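Local coordinates for glycosyl hydrolases family 31 family protein (Aspergillus niger, PDB 6DRU), which hydrolyses xyloglucan oligosaccharides, releasing alpha-xylose from their non-reducing terminal glucose as a glycoside hydrolase of family 31, at residues F248-Y252 / P278-I282; T548-M554 / Y588-R592. One frame throughout, in Å; residues are numbered along the deposited sequence.

Contact 1: F248-Y252 / P278-I282; sequences FSLGY and PVSMI
Adjacent parallel strands of a beta/alpha barrel start side by side and are bridged by backbone hydrogen bonds, and here 248-252 and 278-282 meet where both segments lead into strands. The first segment leaves a 3-10 turn at Phe-248 to Leu-250, closed by a hydrogen bond from Gly-251 N to Phe-248 O (3.2 Å), and then extends through Gly-251 (phi/psi -92/-148) into Tyr-252. Pro-278 starts the second segment in an extended conformation (-75/143), its O 3.9 Å from Tyr-252 CD2. Val-279, also extended (-146/139), lies opposite Tyr-252 with their CA atoms 5.1 Å apart; with Tyr-252 at chi1 t, its CD2 comes 3.8 Å from Val-279 CG2. Ser-280 breaks the extension (-103/-25), and its N donates to Tyr-252 O at 2.8 Å. This hydrogen bond comes just ahead of strand 281-284, which runs parallel to strand 252-254 in the family 31 TIM barrel, the two joined through helix 262-274 as a beta-alpha-beta crossover. The Ser-280 side chain (chi1 m) points toward the first segment: CB is 3.2 Å from Phe-248 O, and OG, hydrogen-bonded to Tyr-593 OH, is 3.4 Å from Gly-251 CA, where a side chain would clash. Met-281 resumes the extended course (-154/136); its N makes a weak second bond to Tyr-252 O (3.4 Å), and its t, t, m side chain brings CE to 3.4 Å from CE2 of Phe-248, whose chi1 is p.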
ATOM      1  N   PHE A 248      33.773  28.653 -27.632  1.00 61.15           N
ATOM      2  CA  PHE A 248      32.739  29.037 -28.588  1.00 58.04           C
ATOM      3  C   PHE A 248      31.379  29.201 -27.919  1.00 58.60           C
ATOM      4  O   PHE A 248      30.569  30.020 -28.365  1.00 58.54           O
ATOM      5  CB  PHE A 248      32.657  28.012 -29.722  1.00 54.02           C
ATOM      6  CG  PHE A 248      31.864  26.785 -29.377  1.00 74.86           C
ATOM      7  CD1 PHE A 248      32.447  25.737 -28.686  1.00 82.25           C
ATOM      8  CD2 PHE A 248      30.537  26.673 -29.758  1.00 74.23           C
ATOM      9  CE1 PHE A 248      31.717  24.604 -28.373  1.00 74.08           C
ATOM     10  CE2 PHE A 248      29.806  25.545 -29.447  1.00 71.02           C
ATOM     11  CZ  PHE A 248      30.396  24.510 -28.752  1.00 73.63           C
ATOM     12  N   SER A 249      31.117  28.451 -26.847  1.00 62.45           N
ATOM     13  CA  SER A 249      29.824  28.520 -26.175  1.00 64.22           C
ATOM     14  C   SER A 249      29.583  29.855 -25.479  1.00 65.79           C
ATOM     15  O   SER A 249      28.444  30.131 -25.089  1.00 62.14           O
ATOM     16  CB  SER A 249      29.701  27.381 -25.161  1.00 64.92           C
ATOM     17  OG  SER A 249      30.698  27.479 -24.159  1.00 72.98           O
ATOM     18  N   LEU A 250      30.612  30.685 -25.316  1.00 61.74           N
ATOM     19  CA  LEU A 250      30.454  31.974 -24.655  1.00 68.04           C
ATOM     20  C   LEU A 250      29.975  33.072 -25.596  1.00 68.98           C
ATOM     21  O   LEU A 250      29.828  34.220 -25.159  1.00 58.77           O
ATOM     22  CB  LEU A 250      31.777  32.391 -24.007  1.00 68.81           C
ATOM     23  CG  LEU A 250      32.370  31.406 -22.998  1.00 63.63           C
ATOM     24  CD1 LEU A 250      33.722  31.897 -22.501  1.00 55.70           C
ATOM     25  CD2 LEU A 250      31.410  31.195 -21.838  1.00 64.54           C
ATOM     26  N   GLY A 251      29.719  32.755 -26.857  1.00 62.15           N
ATOM     27  CA  GLY A 251      29.306  33.732 -27.844  1.00 57.98           C
ATOM     28  C   GLY A 251      27.805  33.869 -27.953  1.00 61.56           C
ATOM     29  O   GLY A 251      27.066  33.710 -26.976  1.00 65.68           O
ATOM     30  N   TYR A 252      27.348  34.172 -29.165  1.00 61.02           N
ATOM     31  CA  TYR A 252      25.931  34.361 -29.441  1.00 64.25           C
ATOM     32  C   TYR A 252      25.323  33.059 -29.943  1.00 63.06           C
ATOM     33  O   TYR A 252      25.813  32.470 -30.911  1.00 68.77           O
ATOM     34  CB  TYR A 252      25.737  35.475 -30.469  1.00 50.37           C
ATOM     35  CG  TYR A 252      24.304  35.688 -30.895  1.00 49.59           C
ATOM     36  CD1 TYR A 252      23.387  36.297 -30.048  1.00 43.48           C
ATOM     37  CD2 TYR A 252      23.872  35.295 -32.156  1.00 55.56           C
ATOM     38  CE1 TYR A 252      22.076  36.497 -30.439  1.00 43.34           C
ATOM     39  CE2 TYR A 252      22.565  35.493 -32.557  1.00 55.01           C
ATOM     40  CZ  TYR A 252      21.671  36.093 -31.697  1.00 55.77           C
ATOM     41  OH  TYR A 252      20.369  36.289 -32.096  1.00 54.68           O
ATOM     42  N   PRO A 278      28.279  38.147 -36.220  1.00 69.36           N
ATOM     43  CA  PRO A 278      28.856  36.929 -35.638  1.00 66.81           C
ATOM     44  C   PRO A 278      27.815  36.077 -34.928  1.00 69.49           C
ATOM     45  O   PRO A 278      26.896  36.586 -34.280  1.00 60.78           O
ATOM     46  CB  PRO A 278      29.897  37.472 -34.653  1.00 53.54           C
ATOM     47  CG  PRO A 278      29.366  38.808 -34.261  1.00 62.04           C
ATOM     48  CD  PRO A 278      28.669  39.358 -35.477  1.00 62.20           C
ATOM     49  N   VAL A 279      27.976  34.763 -35.057  1.00 74.29           N
ATOM     50  CA  VAL A 279      27.150  33.783 -34.357  1.00 61.40           C
ATOM     51  C   VAL A 279      28.031  32.585 -34.026  1.00 66.29           C
ATOM     52  O   VAL A 279      28.867  32.170 -34.835  1.00 61.22           O
ATOM     53  CB  VAL A 279      25.909  33.383 -35.190  1.00 59.50           C
ATOM     54  CG1 VAL A 279      26.315  32.790 -36.531  1.00 47.74           C
ATOM     55  CG2 VAL A 279      25.029  32.413 -34.414  1.00 60.98           C
ATOM     56  N   SER A 280      27.864  32.045 -32.819  1.00 65.09           N
ATOM     57  CA  SER A 280      28.728  30.976 -32.334  1.00 59.00           C
ATOM     58  C   SER A 280      28.090  29.593 -32.377  1.00 69.22           C
ATOM     59  O   SER A 280      28.817  28.598 -32.462  1.00 69.86           O
ATOM     60  CB  SER A 280      29.181  31.271 -30.901  1.00 57.47           C
ATOM     61  OG  SER A 280      30.066  32.376 -30.861  1.00 71.95           O
ATOM     62  N   MET A 281      26.764  29.495 -32.333  1.00 59.40           N
ATOM     63  CA  MET A 281      26.115  28.192 -32.334  1.00 62.83           C
ATOM     64  C   MET A 281      24.717  28.321 -32.921  1.00 65.85           C
ATOM     65  O   MET A 281      23.983  29.258 -32.597  1.00 62.52           O
ATOM     66  CB  MET A 281      26.045  27.599 -30.920  1.00 64.80           C
ATOM     67  CG  MET A 281      25.965  26.079 -30.895  1.00 64.25           C
ATOM     68  SD  MET A 281      25.283  25.420 -29.363  1.00 70.72           S
ATOM     69  CE  MET A 281      26.627  25.713 -28.222  1.00 62.87           C
ATOM     70  N   ILE A 282      24.362  27.372 -33.786  1.00 64.47           N
ATOM     71  CA  ILE A 282      23.047  27.300 -34.415  1.00 58.65           C
ATOM     72  C   ILE A 282      22.332  26.079 -33.849  1.00 66.79           C
ATOM     73  O   ILE A 282      22.907  24.983 -33.811  1.00 74.63           O
ATOM     74  CB  ILE A 282      23.175  27.198 -35.945  1.00 70.60           C
ATOM     75  CG1 ILE A 282      23.736  28.497 -36.535  1.00 58.36           C
ATOM     76  CG2 ILE A 282      21.828  26.873 -36.572  1.00 60.74           C
ATOM     77  CD1 ILE A 282      22.722  29.578 -36.760  1.00 61.40           C
TER

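Contact 2: T548-M554 / Y588-R592; sequences TTFLPFM and YIHLR
A buried arginine can hold an irregular loop in shape by binding its carbonyls, and Arg-592, with the most surface covered here, does so for 548-554. The segment 588-592 is helical, while 548-554 curls round the guanidinium; the closest CA atoms, 5.5 Å apart, are those of Thr-549 and Arg-592. The arginine side chain runs t, p, t, with chi4 near 180°. Its NH1 donates to Thr-549 O (2.9 Å) and Leu-551 O (2.8 Å), and its NH2 to Pro-552 O (3.1 Å), all three oxygens lying near the guanidinium plane. Met-554 N sits over one face, and a water accepts from Met-554 N (2.9 Å) and, weakly, from Arg-592 NH2 (2.9 Å). Thr-549 (chi1 m) sets CG2 3.9 Å from Arg-592 CB, and its OG1, hydrogen-bonded to Ala-546 O, lies 3.5 Å from Tyr-588 CD1. Met-554, all t, lies along the arginine, CB 3.6 Å from NE, and carries CE to 4.4 Å from Ile-589 CG1. Phe-550 CZ meets Leu-591 CD2 at 3.7 Å. The loop thus links helix 535-548 to barrel strand 554-555 against helix 582-594, with Phe-645 of strand 643-645 and Phe-603 of helix 596-609 packing against Pro-552.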
ATOM      1  N   THR A 548      20.376  39.158 -21.701  1.00 59.87           N
ATOM      2  CA  THR A 548      21.080  37.903 -21.938  1.00 61.62           C
ATOM      3  C   THR A 548      22.559  38.117 -22.230  1.00 64.58           C
ATOM      4  O   THR A 548      23.343  37.169 -22.113  1.00 73.39           O
ATOM      5  CB  THR A 548      20.426  37.143 -23.091  1.00 60.22           C
ATOM      6  OG1 THR A 548      20.627  37.862 -24.315  1.00 64.33           O
ATOM      7  CG2 THR A 548      18.937  36.985 -22.842  1.00 55.69           C
ATOM      8  N   THR A 549      22.957  39.335 -22.608  1.00 66.87           N
ATOM      9  CA  THR A 549      24.377  39.633 -22.758  1.00 70.33           C
ATOM     10  C   THR A 549      25.122  39.456 -21.442  1.00 63.75           C
ATOM     11  O   THR A 549      26.284  39.036 -21.436  1.00 68.11           O
ATOM     12  CB  THR A 549      24.567  41.058 -23.280  1.00 63.49           C
ATOM     13  OG1 THR A 549      23.646  41.306 -24.351  1.00 70.47           O
ATOM     14  CG2 THR A 549      25.992  41.257 -23.785  1.00 51.56           C
ATOM     15  N   PHE A 550      24.467  39.761 -20.324  1.00 57.60           N
ATOM     16  CA  PHE A 550      25.096  39.671 -19.014  1.00 65.90           C
ATOM     17  C   PHE A 550      24.541  38.484 -18.236  1.00 66.05           C
ATOM     18  O   PHE A 550      24.129  38.618 -17.079  1.00 62.39           O
ATOM     19  CB  PHE A 550      24.904  40.983 -18.253  1.00 69.03           C
ATOM     20  CG  PHE A 550      25.402  42.185 -19.004  1.00 67.80           C
ATOM     21  CD1 PHE A 550      26.719  42.596 -18.882  1.00 66.09           C
ATOM     22  CD2 PHE A 550      24.558  42.893 -19.846  1.00 68.77           C
ATOM     23  CE1 PHE A 550      27.183  43.693 -19.577  1.00 58.67           C
ATOM     24  CE2 PHE A 550      25.016  43.992 -20.544  1.00 64.00           C
ATOM     25  CZ  PHE A 550      26.331  44.393 -20.410  1.00 57.77           C
ATOM     26  N   LEU A 551      24.531  37.322 -18.873  1.00 68.83           N
ATOM     27  CA  LEU A 551      24.141  36.047 -18.294  1.00 62.75           C
ATOM     28  C   LEU A 551      25.218  35.027 -18.612  1.00 68.16           C
ATOM     29  O   LEU A 551      26.026  35.233 -19.525  1.00 62.94           O
ATOM     30  CB  LEU A 551      22.788  35.570 -18.842  1.00 52.01           C
ATOM     31  CG  LEU A 551      21.545  36.267 -18.299  1.00 62.62           C
ATOM     32  CD1 LEU A 551      20.300  35.753 -18.999  1.00 55.84           C
ATOM     33  CD2 LEU A 551      21.444  36.057 -16.797  1.00 56.11           C
ATOM     34  N   PRO A 552      25.282  33.924 -17.857  1.00 62.12           N
ATOM     35  CA  PRO A 552      26.331  32.924 -18.114  1.00 57.82           C
ATOM     36  C   PRO A 552      26.381  32.450 -19.555  1.00 58.05           C
ATOM     37  O   PRO A 552      27.471  32.177 -20.072  1.00 57.89           O
ATOM     38  CB  PRO A 552      25.965  31.789 -17.152  1.00 55.29           C
ATOM     39  CG  PRO A 552      25.311  32.488 -16.012  1.00 59.21           C
ATOM     40  CD  PRO A 552      24.516  33.607 -16.636  1.00 47.60           C
ATOM     41  N   PHE A 553      25.235  32.361 -20.225  1.00 57.42           N
ATOM     42  CA  PHE A 553      25.186  32.029 -21.641  1.00 59.00           C
ATOM     43  C   PHE A 553      24.147  32.907 -22.317  1.00 58.64           C
ATOM     44  O   PHE A 553      23.023  33.033 -21.825  1.00 57.73           O
ATOM     45  CB  PHE A 553      24.859  30.545 -21.861  1.00 61.24           C
ATOM     46  CG  PHE A 553      25.954  29.615 -21.421  1.00 59.14           C
ATOM     47  CD1 PHE A 553      26.985  29.280 -22.284  1.00 57.64           C
ATOM     48  CD2 PHE A 553      25.957  29.080 -20.142  1.00 55.60           C
ATOM     49  CE1 PHE A 553      28.000  28.428 -21.882  1.00 59.48           C
ATOM     50  CE2 PHE A 553      26.968  28.229 -19.735  1.00 60.33           C
ATOM     51  CZ  PHE A 553      27.989  27.902 -20.606  1.00 63.10           C
ATOM     52  N   MET A 554      24.529  33.518 -23.434  1.00 57.95           N
ATOM     53  CA  MET A 554      23.643  34.389 -24.196  1.00 61.90           C
ATOM     54  C   MET A 554      23.005  33.570 -25.312  1.00 66.73           C
ATOM     55  O   MET A 554      23.685  33.172 -26.265  1.00 68.32           O
ATOM     56  CB  MET A 554      24.406  35.585 -24.758  1.00 61.81           C
ATOM     57  CG  MET A 554      23.519  36.635 -25.403  1.00 62.43           C
ATOM     58  SD  MET A 554      24.446  37.808 -26.407  1.00 72.53           S
ATOM     59  CE  MET A 554      23.128  38.879 -26.971  1.00 57.11           C
ATOM     60  N   TYR A 588      24.639  44.498 -28.974  1.00 64.74           N
ATOM     61  CA  TYR A 588      24.788  43.624 -27.816  1.00 57.74           C
ATOM     62  C   TYR A 588      25.447  42.303 -28.186  1.00 62.20           C
ATOM     63  O   TYR A 588      26.115  41.691 -27.346  1.00 65.44           O
ATOM     64  CB  TYR A 588      23.428  43.392 -27.160  1.00 54.39           C
ATOM     65  CG  TYR A 588      22.994  44.541 -26.278  1.00 62.76           C
ATOM     66  CD1 TYR A 588      23.562  44.727 -25.023  1.00 72.30           C
ATOM     67  CD2 TYR A 588      22.029  45.446 -26.701  1.00 58.90           C
ATOM     68  CE1 TYR A 588      23.176  45.777 -24.211  1.00 62.21           C
ATOM     69  CE2 TYR A 588      21.636  46.498 -25.896  1.00 62.64           C
ATOM     70  CZ  TYR A 588      22.213  46.659 -24.653  1.00 62.24           C
ATOM     71  OH  TYR A 588      21.826  47.703 -23.846  1.00 71.35           O
ATOM     72  N   ILE A 589      25.268  41.845 -29.428  1.00 55.20           N
ATOM     73  CA  ILE A 589      25.995  40.666 -29.891  1.00 56.69           C
ATOM     74  C   ILE A 589      27.493  40.942 -29.901  1.00 58.67           C
ATOM     75  O   ILE A 589      28.297  40.113 -29.456  1.00 58.30           O
ATOM     76  CB  ILE A 589      25.487  40.232 -31.280  1.00 54.93           C
ATOM     77  CG1 ILE A 589      24.057  39.699 -31.182  1.00 54.29           C
ATOM     78  CG2 ILE A 589      26.410  39.183 -31.884  1.00 50.71           C
ATOM     79  CD1 ILE A 589      23.477  39.260 -32.509  1.00 53.14           C
ATOM     80  N   HIS A 590      27.893  42.110 -30.409  1.00 67.27           N
ATOM     81  CA  HIS A 590      29.306  42.475 -30.404  1.00 72.51           C
ATOM     82  C   HIS A 590      29.822  42.692 -28.985  1.00 70.71           C
ATOM     83  O   HIS A 590      30.950  42.299 -28.665  1.00 73.01           O
ATOM     84  CB  HIS A 590      29.525  43.725 -31.253  1.00 64.66           C
ATOM     85  CG  HIS A 590      29.589  43.452 -32.724  1.00 70.41           C
ATOM     86  ND1 HIS A 590      28.620  43.884 -33.603  1.00 67.61           N
ATOM     87  CD2 HIS A 590      30.509  42.796 -33.469  1.00 73.11           C
ATOM     88  CE1 HIS A 590      28.939  43.504 -34.828  1.00 79.89           C
ATOM     89  NE2 HIS A 590      30.081  42.842 -34.774  1.00 80.10           N
ATOM     90  N   LEU A 591      29.016  43.322 -28.126  1.00 60.78           N
ATOM     91  CA  LEU A 591      29.419  43.513 -26.736  1.00 64.28           C
ATOM     92  C   LEU A 591      29.644  42.176 -26.040  1.00 68.86           C
ATOM     93  O   LEU A 591      30.550  42.044 -25.208  1.00 65.40           O
ATOM     94  CB  LEU A 591      28.367  44.335 -25.990  1.00 57.66           C
ATOM     95  CG  LEU A 591      28.584  44.515 -24.486  1.00 58.21           C
ATOM     96  CD1 LEU A 591      29.904  45.224 -24.214  1.00 42.64           C
ATOM     97  CD2 LEU A 591      27.422  45.270 -23.856  1.00 55.29           C
ATOM     98  N   ARG A 592      28.824  41.175 -26.368  1.00 64.77           N
ATOM     99  CA  ARG A 592      28.995  39.846 -25.792  1.00 63.47           C
ATOM    100  C   ARG A 592      30.371  39.281 -26.121  1.00 68.44           C
ATOM    101  O   ARG A 592      31.065  38.752 -25.245  1.00 66.54           O
ATOM    102  CB  ARG A 592      27.891  38.915 -26.296  1.00 62.39           C
ATOM    103  CG  ARG A 592      28.032  37.467 -25.859  1.00 56.82           C
ATOM    104  CD  ARG A 592      27.737  37.304 -24.379  1.00 60.28           C
ATOM    105  NE  ARG A 592      27.914  35.924 -23.938  1.00 60.85           N
ATOM    106  CZ  ARG A 592      27.630  35.490 -22.714  1.00 62.61           C
ATOM    107  NH1 ARG A 592      27.155  36.328 -21.802  1.00 55.16           N
ATOM    108  NH2 ARG A 592      27.824  34.216 -22.400  1.00 64.01           N
TER
HETATM  109  O   HOH W   1      27.002  32.500 -24.590  1.00 60.82           O

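In the fold
The two contacts come in series along the chain, contact 1 closing before contact 2 opens, yet their centres lie about 10 Å apart. Both lie within the family 31 TIM-barrel range, where strand 252-254 is parallel to 281-284 on one side and to 554-555 on the other, so early and late parts of the barrel close against each other here. Helix 582-594 serves both: Arg-592 NE reaches Leu-250 O at 2.8 Å, a probable hydrogen bond, and Ile-589 CG1 packs 3.6 Å from Tyr-252 CD1. Ser-249 O also lies 3.3 Å from Phe-553 CD1. Neither contact belongs to the xylose pocket; the loops leading into strands 252-254 and 554-555 meet at helix 582-594.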